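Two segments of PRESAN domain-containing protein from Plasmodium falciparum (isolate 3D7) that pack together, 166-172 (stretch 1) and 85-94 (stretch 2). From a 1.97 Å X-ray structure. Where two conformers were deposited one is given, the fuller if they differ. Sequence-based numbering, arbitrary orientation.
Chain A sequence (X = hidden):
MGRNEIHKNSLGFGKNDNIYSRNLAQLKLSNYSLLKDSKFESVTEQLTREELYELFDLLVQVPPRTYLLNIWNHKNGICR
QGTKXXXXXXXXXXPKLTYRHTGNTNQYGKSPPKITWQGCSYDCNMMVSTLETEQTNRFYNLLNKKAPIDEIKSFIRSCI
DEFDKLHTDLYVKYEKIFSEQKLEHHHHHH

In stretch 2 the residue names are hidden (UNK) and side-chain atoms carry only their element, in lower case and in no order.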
# COMPACT_ATOMS: atom_id res chain seq x y z
N LEU A 166 0.70 -2.12 -5.69
CA LEU A 166 1.78 -2.81 -6.41
C LEU A 166 3.14 -2.25 -6.00
O LEU A 166 4.08 -3.01 -5.75
CB LEU A 166 1.57 -2.70 -7.92
CG LEU A 166 2.74 -3.21 -8.78
CD1 LEU A 166 3.00 -4.67 -8.53
CD2 LEU A 166 2.48 -2.96 -10.26
N HIS A 167 3.26 -0.92 -5.92
CA HIS A 167 4.53 -0.33 -5.51
C HIS A 167 4.91 -0.77 -4.10
O HIS A 167 6.09 -0.99 -3.79
CB HIS A 167 4.46 1.20 -5.59
CG HIS A 167 4.44 1.73 -6.98
ND1 HIS A 167 3.83 2.92 -7.31
CD2 HIS A 167 4.97 1.25 -8.13
CE1 HIS A 167 3.98 3.15 -8.61
NE2 HIS A 167 4.67 2.14 -9.13
N THR A 168 3.92 -0.90 -3.22
CA THR A 168 4.17 -1.40 -1.88
C THR A 168 4.63 -2.85 -1.92
O THR A 168 5.61 -3.22 -1.27
CB THR A 168 2.91 -1.26 -1.02
OG1 THR A 168 2.55 0.12 -0.96
CG2 THR A 168 3.14 -1.78 0.41
N ASP A 169 3.92 -3.69 -2.70
CA ASP A 169 4.29 -5.10 -2.81
C ASP A 169 5.73 -5.25 -3.28
O ASP A 169 6.49 -6.07 -2.74
CB ASP A 169 3.34 -5.82 -3.75
CG ASP A 169 1.98 -6.07 -3.13
OD1 ASP A 169 1.79 -5.73 -1.95
OD2 ASP A 169 1.10 -6.58 -3.84
N LEU A 170 6.11 -4.49 -4.31
CA LEU A 170 7.47 -4.58 -4.84
C LEU A 170 8.50 -4.11 -3.81
O LEU A 170 9.55 -4.73 -3.64
CB LEU A 170 7.58 -3.76 -6.13
CG LEU A 170 6.86 -4.35 -7.34
CD1 LEU A 170 6.80 -3.32 -8.50
CD2 LEU A 170 7.58 -5.61 -7.79
N TYR A 171 8.23 -3.00 -3.12
CA TYR A 171 9.18 -2.52 -2.13
C TYR A 171 9.38 -3.54 -1.02
O TYR A 171 10.52 -3.83 -0.65
CB TYR A 171 8.75 -1.16 -1.56
CG TYR A 171 9.87 -0.47 -0.79
CD1 TYR A 171 10.88 0.21 -1.46
CD2 TYR A 171 9.93 -0.53 0.59
CE1 TYR A 171 11.91 0.82 -0.77
CE2 TYR A 171 10.96 0.08 1.30
CZ TYR A 171 11.94 0.75 0.61
OH TYR A 171 12.97 1.36 1.30
N VAL A 172 8.30 -4.10 -0.49
CA VAL A 172 8.38 -5.11 0.56
C VAL A 172 9.20 -6.31 0.09
O VAL A 172 10.10 -6.78 0.80
CB VAL A 172 6.95 -5.51 0.98
CG1 VAL A 172 6.92 -6.87 1.67
CG2 VAL A 172 6.35 -4.43 1.88
N UNK A 85 9.96 6.79 -8.14
CA UNK A 85 10.29 6.91 -6.72
C UNK A 85 10.64 5.56 -6.10
O UNK A 85 11.57 5.46 -5.29
o UNK A 85 7.83 9.49 -5.90
c UNK A 85 8.90 8.99 -6.27
c UNK A 85 9.12 7.52 -5.95
o UNK A 85 9.78 9.64 -6.89
N UNK A 86 9.88 4.52 -6.45
CA UNK A 86 10.17 3.18 -5.95
C UNK A 86 11.56 2.73 -6.38
O UNK A 86 12.34 2.20 -5.57
c UNK A 86 9.27 0.29 -4.90
c UNK A 86 9.44 0.72 -6.34
c UNK A 86 8.54 -0.11 -7.26
c UNK A 86 9.10 2.21 -6.46
N UNK A 87 11.90 2.92 -7.66
CA UNK A 87 13.21 2.48 -8.15
C UNK A 87 14.33 3.29 -7.52
O UNK A 87 15.41 2.76 -7.26
c UNK A 87 12.46 1.88 -11.90
c UNK A 87 12.36 1.61 -10.41
c UNK A 87 13.26 2.60 -9.67
c UNK A 87 12.75 0.18 -10.08
N UNK A 88 14.09 4.58 -7.28
CA UNK A 88 15.06 5.41 -6.57
C UNK A 88 15.28 4.88 -5.16
O UNK A 88 16.43 4.75 -4.70
c UNK A 88 15.83 10.38 -5.39
c UNK A 88 14.96 9.32 -6.06
c UNK A 88 15.56 7.91 -5.96
n UNK A 88 17.05 10.72 -6.18
c UNK A 88 14.58 6.86 -6.55
N UNK A 89 14.19 4.55 -4.46
CA UNK A 89 14.32 4.07 -3.09
C UNK A 89 14.95 2.68 -3.05
O UNK A 89 15.74 2.39 -2.15
c UNK A 89 12.95 4.09 -2.41
n UNK A 89 11.00 5.53 -2.38
o UNK A 89 13.04 6.47 -2.47
c UNK A 89 12.33 5.47 -2.41
N UNK A 90 14.62 1.82 -4.01
CA UNK A 90 15.21 0.49 -4.04
C UNK A 90 16.70 0.55 -4.39
O UNK A 90 17.51 -0.20 -3.82
c UNK A 90 14.46 -0.40 -5.03
c UNK A 90 12.52 -1.98 -5.47
c UNK A 90 13.12 -0.94 -4.49
c UNK A 90 13.26 -1.54 -3.10
N UNK A 91 17.08 1.44 -5.31
CA UNK A 91 18.49 1.60 -5.63
C UNK A 91 19.29 1.99 -4.40
O UNK A 91 20.44 1.55 -4.25
c UNK A 91 20.06 2.80 -7.23
n UNK A 91 22.51 -0.08 -9.06
c UNK A 91 18.64 2.66 -6.73
c UNK A 91 20.47 1.58 -8.06
n UNK A 91 21.27 0.65 -7.26
n UNK A 91 22.91 -0.94 -6.96
c UNK A 91 22.23 -0.12 -7.76
N UNK A 92 18.69 2.76 -3.50
CA UNK A 92 19.40 3.17 -2.29
C UNK A 92 19.77 2.00 -1.40
O UNK A 92 20.83 2.01 -0.77
N UNK A 93 18.91 0.99 -1.32
CA UNK A 93 19.14 -0.13 -0.40
C UNK A 93 19.66 -1.37 -1.11
O UNK A 93 20.01 -2.35 -0.44
c UNK A 93 17.86 -0.47 0.39
c UNK A 93 15.46 -1.29 0.15
c UNK A 93 17.34 0.78 1.10
c UNK A 93 16.79 -1.04 -0.53
N UNK A 94 19.74 -1.35 -2.44
CA UNK A 94 20.38 -2.44 -3.16
C UNK A 94 21.86 -2.51 -2.80
O UNK A 94 22.50 -1.49 -2.56
c UNK A 94 20.22 -2.24 -4.67

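Position 85 carries two side-chain carbons, the second bearing two oxygens: a short carboxylate that does not reach stretch 1. It is Asp85, an acidic residue suited to a place outside the contact, with OD1 hydrogen-bonded elsewhere in the structure.

Position 86 has four carbons, forked at the second, and its CA-to-CB bond points toward stretch 1. One branch tip lies 3.7 Å from CB of Tyr171 and 3.6 Å from O of His167; the other lies 3.9 Å from CD1 of Leu170 and 3.9 Å from CD2 of His167. This is Leu86, whose t, p rotamer spreads CD1 and CD2 over three residues. A compact, forked and apolar side chain serves this buried site well.

Position 87 repeats the four-carbon fork, but its CA-to-CB bond points away and no atom touches stretch 1. It is Leu87, whose bulk does not figure in this contact.

At position 88 four carbons in a row end in nitrogen, and the chain is exposed and out of reach. Lys88 can leave its charged amine in solvent here.

Position 89 shows two carbons, the second carrying one oxygen and one nitrogen. Its CB lies 3.8 Å from CE1 of Tyr171. The residue is Asn89, an amide on an exposed turn of helix; its contact with the tyrosine uses the aliphatic CB, and no hydrogen bond crosses.

Position 90 is another four-carbon chain forked at the second. Although CA-to-CB runs sideways, the end comes nearer, and one tip reaches 3.4 Å from CD1 of Tyr171. Leu90, buried, offers CD2 to that ring.

Position 91 has three carbons, a nitrogen, then a carbon with two more nitrogens: the guanidinium of Arg91, exposed and clear of stretch 1, where its charge can stay in solvent. Position 92 has no side-chain atoms, so it is Gly92; it is exposed and stretch 1 leaves room beside it, so the contact makes no demand for its lack of a side chain.

Position 93 has four carbons forked at the first, with one arm two carbons long. The end of that arm lies 3.8 Å from OH of Tyr171. Ile93 thus extends CD1 to the far end of the tyrosine. Position 94 bears a single carbon, far from stretch 1, and is Ala94, on whose methyl the contact places no demand.

The two helices run nearly parallel, at 11°, with axes 10.5 Å apart at closest approach. With no hydrogen bonds between them, they meet through packing: Tyr171 is a knob among Leu86, Asn89, Leu90 and Ile93, residues whose spacing, in steps of three, one and three, gathers them along one side of the helix.

Stretch 2, residues 85-94: DLLKNLRGIA
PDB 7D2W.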